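Local structure of Non-sulfated chondroitin lyase E66 (3VSN) at residues L223-F228 and Y252-N257; Y264-Y267 and V273-T276. The protein cleaves non-sulfated chondroitin as a lyase of the baculovirus envelope and is essential for oral infectivity, perhaps by digesting chondroitin sulfate in the host midgut barrier. One frame throughout, in Å; residues are numbered along the deposited sequence.

Contact 1: residues L223-F228 and Y252-N257; sequences LNTIAF and YGYLIN
Phe-228 and Tyr-254 meet ring to ring across this contact. Phe-228 CZ lies 3.8 Å from Tyr-254 CE2. CE2 sits at the edge of the phenyl ring, near its plane. Phe-228 CE1 in turn lies in the plane of the tyrosine ring, at its edge. The two rings therefore touch rim to rim and do not stack. Leu-255 reaches the same corner of the phenyl ring, with CD2 3.7 Å from Phe-228 CE1. The leucine and phenylalanine side chains run past each other in opposite directions. At the far end of the tyrosine, Thr-225 CG2 touches Tyr-254 OH at 3.6 Å. The Thr-225 hydroxyl turns back to Glu-221 O, one helical turn earlier.

A water bridges the two segments. It donates to Thr-225 O at 2.8 Å and is hydrogen-bonded to Tyr-254 OH at 2.7 Å. Thr-225 O also lies 4.0 Å above one face of the Phe-228 ring, toward the rim.

Tyr-254 extends from the start of helix 253-258 with CG anti to the backbone N (chi1 -174°), which carries its hydroxyl across to the end of helix 217-225. Phe-228 follows that helix with positive phi; its CB points toward the other segment and the ring rim reaches Tyr-254. Met-193 and Ala-189 of helix 189-205 pack against the tyrosine, and Tyr-243 packs against both Phe-228 and Leu-255. Tyr-254 is the proton donor of the reaction. Its side chain lies about 8 Å from those of His-246 and Asn-191, so the contact holds one residue of the lyase active site, packed against Phe-228 and Thr-225.

Contact 2: residues Y264-Y267 and V273-T276; sequences YYTY and VINT
Thr-266 OG1 is gripped from two directions. It hydrogen-bonds to Phe-262 O one turn back in its own helix, and to a water at 3.0 Å. The same water accepts from Ile-274 N at 3.1 Å, so it ties helix 262-269 to the connection that follows. This is a helix-loop-helix turn: the chain leaves helix 262-269, folds back on it through 273-276 and enters helix 276-284. No direct hydrogen bond joins the two segments.

Ile-274 CD1 packs beside the bridge, 3.8 Å from Thr-266 OG1 and 4.2 Å from Tyr-265 CB. The threonine and isoleucine side chains cross at about a right angle. Tyr-265 meets the loop through its CB, while its ring leads away to helix 189-205, where OH bonds to Met-193 O. With CG anti to its carbonyl carbon (chi1 -69°), the ring is carried off toward that helix.

Asn-275 is the N-cap of helix 276-284, and its OD1 accepts from Gly-278 N. It is also the centre of an inverse gamma turn, closed by a weak bond from Thr-276 N to Ile-274 O. Beside Ile-274, Val-273 turns toward the helix, and its CG2 methyl rests 3.8 Å from Tyr-265 O.

In the fold
The two contacts come in series along the chain, with contact 1 closing before contact 2 opens. Their centres are 11 Å apart, on the same side of the chain's centre. Helix 253-258 of contact 1 is followed directly by helix 262-269 of contact 2. The contacts also touch. Asn-275 probably hydrogen-bonds to the backbone of Ala-227 and Phe-228, while Ile-226 packs on Ile-274 and Tyr-265. The loop of contact 2 thus backs the chain that leaves helix 217-225. Both contacts adjoin helix 189-205, which carries the catalytic Asn-191. Contact 1 contributes Tyr-254 to the active site. The Tyr-265 side chain of contact 2 lies about 10 Å from that of Tyr-254. Both probably belong to the lyase's alpha/alpha toroid.

Contact 1: residues L223-F228 and Y252-N257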
ATOM      1  N   LEU A 223     -13.110  -8.530  19.328  1.00 25.08           N
ATOM      2  CA  LEU A 223     -14.215  -8.299  18.388  1.00 25.68           C
ATOM      3  C   LEU A 223     -14.404  -6.809  18.093  1.00 25.68           C
ATOM      4  O   LEU A 223     -14.695  -6.425  16.960  1.00 26.18           O
ATOM      5  CB  LEU A 223     -15.522  -8.917  18.896  1.00 25.95           C
ATOM      6  CG  LEU A 223     -15.599 -10.444  19.017  1.00 26.17           C
ATOM      7  CD1 LEU A 223     -16.944 -10.853  19.595  1.00 26.40           C
ATOM      8  CD2 LEU A 223     -15.350 -11.145  17.687  1.00 25.98           C
ATOM      9  N   ASN A 224     -14.224  -5.981  19.117  1.00 26.00           N
ATOM     10  CA  ASN A 224     -14.244  -4.535  18.948  1.00 26.38           C
ATOM     11  C   ASN A 224     -13.069  -4.069  18.090  1.00 25.42           C
ATOM     12  O   ASN A 224     -13.243  -3.276  17.160  1.00 25.21           O
ATOM     13  CB  ASN A 224     -14.214  -3.834  20.307  1.00 27.67           C
ATOM     14  CG  ASN A 224     -14.918  -2.493  20.284  1.00 29.58           C
ATOM     15  OD1 ASN A 224     -14.277  -1.441  20.300  1.00 30.94           O
ATOM     16  ND2 ASN A 224     -16.245  -2.522  20.236  1.00 30.65           N
ATOM     17  N   THR A 225     -11.879  -4.585  18.399  1.00 23.84           N
ATOM     18  CA  THR A 225     -10.655  -4.237  17.681  1.00 22.73           C
ATOM     19  C   THR A 225     -10.740  -4.576  16.183  1.00 22.09           C
ATOM     20  O   THR A 225     -10.267  -3.804  15.343  1.00 21.84           O
ATOM     21  CB  THR A 225      -9.422  -4.898  18.342  1.00 22.67           C
ATOM     22  OG1 THR A 225      -9.281  -4.403  19.681  1.00 22.10           O
ATOM     23  CG2 THR A 225      -8.130  -4.599  17.568  1.00 22.10           C
ATOM     24  N   ILE A 226     -11.361  -5.710  15.855  1.00 21.32           N
ATOM     25  CA  ILE A 226     -11.424  -6.190  14.464  1.00 20.61           C
ATOM     26  C   ILE A 226     -12.658  -5.730  13.676  1.00 20.13           C
ATOM     27  O   ILE A 226     -12.825  -6.108  12.510  1.00 19.73           O
ATOM     28  CB  ILE A 226     -11.320  -7.736  14.364  1.00 20.78           C
ATOM     29  CG1 ILE A 226     -12.517  -8.413  15.049  1.00 20.77           C
ATOM     30  CG2 ILE A 226      -9.984  -8.226  14.916  1.00 21.06           C
ATOM     31  CD1 ILE A 226     -12.660  -9.893  14.758  1.00 20.55           C
ATOM     32  N   ALA A 227     -13.524  -4.935  14.301  1.00 19.54           N
ATOM     33  CA  ALA A 227     -14.759  -4.502  13.642  1.00 19.53           C
ATOM     34  C   ALA A 227     -14.461  -3.661  12.398  1.00 19.28           C
ATOM     35  O   ALA A 227     -15.107  -3.823  11.364  1.00 19.36           O
ATOM     36  CB  ALA A 227     -15.653  -3.743  14.610  1.00 19.20           C
ATOM     37  N   PHE A 228     -13.451  -2.800  12.509  1.00 19.24           N
ATOM     38  CA  PHE A 228     -13.068  -1.846  11.459  1.00 19.30           C
ATOM     39  C   PHE A 228     -14.255  -1.061  10.892  1.00 19.37           C
ATOM     40  O   PHE A 228     -14.505  -1.094   9.684  1.00 19.53           O
ATOM     41  CB  PHE A 228     -12.242  -2.529  10.358  1.00 19.05           C
ATOM     42  CG  PHE A 228     -10.870  -2.945  10.812  1.00 19.05           C
ATOM     43  CD1 PHE A 228      -9.879  -1.993  11.029  1.00 18.70           C
ATOM     44  CD2 PHE A 228     -10.573  -4.284  11.043  1.00 18.88           C
ATOM     45  CE1 PHE A 228      -8.616  -2.368  11.461  1.00 19.07           C
ATOM     46  CE2 PHE A 228      -9.311  -4.665  11.473  1.00 18.97           C
ATOM     47  CZ  PHE A 228      -8.330  -3.707  11.681  1.00 18.96           C
ATOM     48  N   TYR A 252      -0.614   1.348   5.721  1.00 15.69           N
ATOM     49  CA  TYR A 252      -1.246   0.036   5.653  1.00 15.96           C
ATOM     50  C   TYR A 252      -0.591  -1.035   6.526  1.00 16.45           C
ATOM     51  O   TYR A 252      -1.098  -2.158   6.611  1.00 16.71           O
ATOM     52  CB  TYR A 252      -1.346  -0.423   4.197  1.00 15.46           C
ATOM     53  CG  TYR A 252      -2.608   0.072   3.527  1.00 15.26           C
ATOM     54  CD1 TYR A 252      -2.780   1.428   3.221  1.00 15.21           C
ATOM     55  CD2 TYR A 252      -3.641  -0.809   3.217  1.00 14.95           C
ATOM     56  CE1 TYR A 252      -3.944   1.884   2.614  1.00 14.99           C
ATOM     57  CE2 TYR A 252      -4.804  -0.363   2.614  1.00 14.77           C
ATOM     58  CZ  TYR A 252      -4.951   0.979   2.312  1.00 14.75           C
ATOM     59  OH  TYR A 252      -6.107   1.410   1.704  1.00 14.47           O
ATOM     60  N   GLY A 253       0.512  -0.676   7.185  1.00 16.62           N
ATOM     61  CA  GLY A 253       1.259  -1.606   8.038  1.00 17.43           C
ATOM     62  C   GLY A 253       0.415  -2.350   9.063  1.00 17.82           C
ATOM     63  O   GLY A 253       0.580  -3.557   9.245  1.00 17.92           O
ATOM     64  N   TYR A 254      -0.489  -1.631   9.726  1.00 18.00           N
ATOM     65  CA  TYR A 254      -1.394  -2.222  10.718  1.00 18.20           C
ATOM     66  C   TYR A 254      -2.271  -3.322  10.119  1.00 18.23           C
ATOM     67  O   TYR A 254      -2.441  -4.388  10.721  1.00 18.35           O
ATOM     68  CB  TYR A 254      -2.270  -1.138  11.354  1.00 18.46           C
ATOM     69  CG  TYR A 254      -3.150  -1.603  12.500  1.00 18.64           C
ATOM     70  CD1 TYR A 254      -2.607  -1.900  13.751  1.00 18.85           C
ATOM     71  CD2 TYR A 254      -4.529  -1.718  12.340  1.00 18.87           C
ATOM     72  CE1 TYR A 254      -3.413  -2.315  14.803  1.00 19.17           C
ATOM     73  CE2 TYR A 254      -5.344  -2.126  13.390  1.00 19.01           C
ATOM     74  CZ  TYR A 254      -4.783  -2.421  14.617  1.00 19.20           C
ATOM     75  OH  TYR A 254      -5.592  -2.829  15.661  1.00 19.55           O
ATOM     76  N   LEU A 255      -2.826  -3.058   8.940  1.00 17.96           N
ATOM     77  CA  LEU A 255      -3.646  -4.040   8.238  1.00 17.96           C
ATOM     78  C   LEU A 255      -2.820  -5.200   7.701  1.00 17.91           C
ATOM     79  O   LEU A 255      -3.220  -6.355   7.840  1.00 18.06           O
ATOM     80  CB  LEU A 255      -4.439  -3.393   7.094  1.00 17.82           C
ATOM     81  CG  LEU A 255      -5.609  -2.467   7.429  1.00 17.99           C
ATOM     82  CD1 LEU A 255      -6.339  -2.085   6.149  1.00 17.81           C
ATOM     83  CD2 LEU A 255      -6.574  -3.109   8.416  1.00 17.97           C
ATOM     84  N   ILE A 256      -1.676  -4.891   7.089  1.00 18.01           N
ATOM     85  CA  ILE A 256      -0.808  -5.913   6.493  1.00 18.37           C
ATOM     86  C   ILE A 256      -0.335  -6.945   7.523  1.00 18.74           C
ATOM     87  O   ILE A 256      -0.349  -8.151   7.251  1.00 18.37           O
ATOM     88  CB  ILE A 256       0.394  -5.288   5.741  1.00 18.61           C
ATOM     89  CG1 ILE A 256      -0.081  -4.581   4.463  1.00 18.65           C
ATOM     90  CG2 ILE A 256       1.438  -6.346   5.392  1.00 18.84           C
ATOM     91  CD1 ILE A 256       0.953  -3.663   3.835  1.00 18.83           C
ATOM     92  N   ASN A 257       0.058  -6.468   8.704  1.00 19.22           N
ATOM     93  CA  ASN A 257       0.629  -7.330   9.745  1.00 19.97           C
ATOM     94  C   ASN A 257      -0.335  -8.340  10.356  1.00 19.38           C
ATOM     95  O   ASN A 257       0.078  -9.431  10.751  1.00 19.43           O
ATOM     96  CB  ASN A 257       1.240  -6.485  10.866  1.00 21.46           C
ATOM     97  CG  ASN A 257       2.705  -6.204  10.645  1.00 23.39           C
ATOM     98  OD1 ASN A 257       3.540  -7.112  10.680  1.00 24.60           O
ATOM     99  ND2 ASN A 257       3.034  -4.937  10.415  1.00 24.51           N
TER
HETATM  100  O   HOH W   1      -8.151  -2.009  15.475  1.00 21.08           O

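Contact 2: residues Y264-Y267 and V273-T276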
ATOM      1  N   TYR A 264      -9.645 -16.306  10.275  1.00 17.05           N
ATOM      2  CA  TYR A 264      -9.877 -17.122  11.472  1.00 17.25           C
ATOM      3  C   TYR A 264     -11.066 -16.604  12.279  1.00 17.55           C
ATOM      4  O   TYR A 264     -11.961 -17.375  12.634  1.00 17.85           O
ATOM      5  CB  TYR A 264      -8.620 -17.182  12.348  1.00 17.08           C
ATOM      6  CG  TYR A 264      -7.464 -17.901  11.697  1.00 17.06           C
ATOM      7  CD1 TYR A 264      -7.270 -19.267  11.892  1.00 17.10           C
ATOM      8  CD2 TYR A 264      -6.568 -17.218  10.873  1.00 17.12           C
ATOM      9  CE1 TYR A 264      -6.212 -19.932  11.292  1.00 17.03           C
ATOM     10  CE2 TYR A 264      -5.508 -17.876  10.266  1.00 17.06           C
ATOM     11  CZ  TYR A 264      -5.336 -19.231  10.478  1.00 17.11           C
ATOM     12  OH  TYR A 264      -4.285 -19.886   9.877  1.00 17.15           O
ATOM     13  N   TYR A 265     -11.077 -15.301  12.552  1.00 17.75           N
ATOM     14  CA  TYR A 265     -12.169 -14.676  13.303  1.00 18.30           C
ATOM     15  C   TYR A 265     -13.515 -14.770  12.591  1.00 18.92           C
ATOM     16  O   TYR A 265     -14.553 -14.962  13.233  1.00 19.23           O
ATOM     17  CB  TYR A 265     -11.833 -13.226  13.657  1.00 17.84           C
ATOM     18  CG  TYR A 265     -10.717 -13.109  14.667  1.00 17.84           C
ATOM     19  CD1 TYR A 265     -10.871 -13.599  15.966  1.00 17.81           C
ATOM     20  CD2 TYR A 265      -9.501 -12.518  14.326  1.00 17.52           C
ATOM     21  CE1 TYR A 265      -9.846 -13.504  16.894  1.00 17.49           C
ATOM     22  CE2 TYR A 265      -8.471 -12.413  15.249  1.00 17.48           C
ATOM     23  CZ  TYR A 265      -8.651 -12.909  16.530  1.00 17.52           C
ATOM     24  OH  TYR A 265      -7.630 -12.809  17.446  1.00 17.61           O
ATOM     25  N   THR A 266     -13.488 -14.647  11.265  1.00 19.40           N
ATOM     26  CA  THR A 266     -14.684 -14.833  10.447  1.00 20.26           C
ATOM     27  C   THR A 266     -15.183 -16.281  10.538  1.00 20.43           C
ATOM     28  O   THR A 266     -16.391 -16.518  10.639  1.00 20.69           O
ATOM     29  CB  THR A 266     -14.441 -14.389   8.987  1.00 20.53           C
ATOM     30  OG1 THR A 266     -14.197 -12.977   8.965  1.00 20.88           O
ATOM     31  CG2 THR A 266     -15.650 -14.689   8.102  1.00 21.04           C
ATOM     32  N   TYR A 267     -14.256 -17.240  10.525  1.00 20.19           N
ATOM     33  CA  TYR A 267     -14.617 -18.643  10.715  1.00 20.35           C
ATOM     34  C   TYR A 267     -15.185 -18.880  12.116  1.00 20.68           C
ATOM     35  O   TYR A 267     -16.250 -19.485  12.261  1.00 21.41           O
ATOM     36  CB  TYR A 267     -13.431 -19.587  10.464  1.00 20.25           C
ATOM     37  CG  TYR A 267     -13.828 -21.044  10.609  1.00 20.21           C
ATOM     38  CD1 TYR A 267     -13.909 -21.644  11.868  1.00 20.22           C
ATOM     39  CD2 TYR A 267     -14.162 -21.810   9.496  1.00 20.10           C
ATOM     40  CE1 TYR A 267     -14.303 -22.963  12.011  1.00 20.08           C
ATOM     41  CE2 TYR A 267     -14.551 -23.135   9.632  1.00 20.17           C
ATOM     42  CZ  TYR A 267     -14.617 -23.704  10.891  1.00 20.04           C
ATOM     43  OH  TYR A 267     -14.998 -25.015  11.037  1.00 20.19           O
ATOM     44  N   VAL A 273     -18.643 -10.058  12.178  1.00 27.02           N
ATOM     45  CA  VAL A 273     -17.639  -9.472  13.090  1.00 25.35           C
ATOM     46  C   VAL A 273     -16.609  -8.511  12.469  1.00 24.06           C
ATOM     47  O   VAL A 273     -16.053  -7.664  13.166  1.00 24.10           O
ATOM     48  CB  VAL A 273     -16.921 -10.542  13.955  1.00 25.69           C
ATOM     49  CG1 VAL A 273     -17.925 -11.283  14.832  1.00 25.75           C
ATOM     50  CG2 VAL A 273     -16.122 -11.516  13.097  1.00 25.62           C
ATOM     51  N   ILE A 274     -16.356  -8.642  11.171  1.00 22.60           N
ATOM     52  CA  ILE A 274     -15.384  -7.778  10.492  1.00 21.35           C
ATOM     53  C   ILE A 274     -16.024  -7.044   9.312  1.00 20.34           C
ATOM     54  O   ILE A 274     -16.792  -7.631   8.560  1.00 20.21           O
ATOM     55  CB  ILE A 274     -14.154  -8.579  10.010  1.00 21.07           C
ATOM     56  CG1 ILE A 274     -13.425  -9.214  11.201  1.00 20.88           C
ATOM     57  CG2 ILE A 274     -13.197  -7.683   9.235  1.00 20.81           C
ATOM     58  CD1 ILE A 274     -12.326 -10.184  10.827  1.00 20.64           C
ATOM     59  N   ASN A 275     -15.704  -5.759   9.162  1.00 19.70           N
ATOM     60  CA  ASN A 275     -16.136  -4.982   7.999  1.00 19.40           C
ATOM     61  C   ASN A 275     -15.378  -5.432   6.740  1.00 19.13           C
ATOM     62  O   ASN A 275     -14.482  -4.739   6.252  1.00 18.48           O
ATOM     63  CB  ASN A 275     -15.951  -3.481   8.272  1.00 19.10           C
ATOM     64  CG  ASN A 275     -16.479  -2.597   7.151  1.00 18.85           C
ATOM     65  OD1 ASN A 275     -17.130  -3.062   6.220  1.00 18.88           O
ATOM     66  ND2 ASN A 275     -16.187  -1.304   7.243  1.00 18.98           N
ATOM     67  N   THR A 276     -15.762  -6.601   6.228  1.00 19.39           N
ATOM     68  CA  THR A 276     -15.082  -7.248   5.101  1.00 19.86           C
ATOM     69  C   THR A 276     -15.123  -6.414   3.820  1.00 19.72           C
ATOM     70  O   THR A 276     -14.123  -6.337   3.103  1.00 19.79           O
ATOM     71  CB  THR A 276     -15.636  -8.674   4.855  1.00 20.25           C
ATOM     72  OG1 THR A 276     -15.349  -9.489   5.996  1.00 20.91           O
ATOM     73  CG2 THR A 276     -14.996  -9.326   3.625  1.00 20.68           C
TER
HETATM   74  O   HOH W   2     -16.640 -11.319   9.710  1.00 25.67           O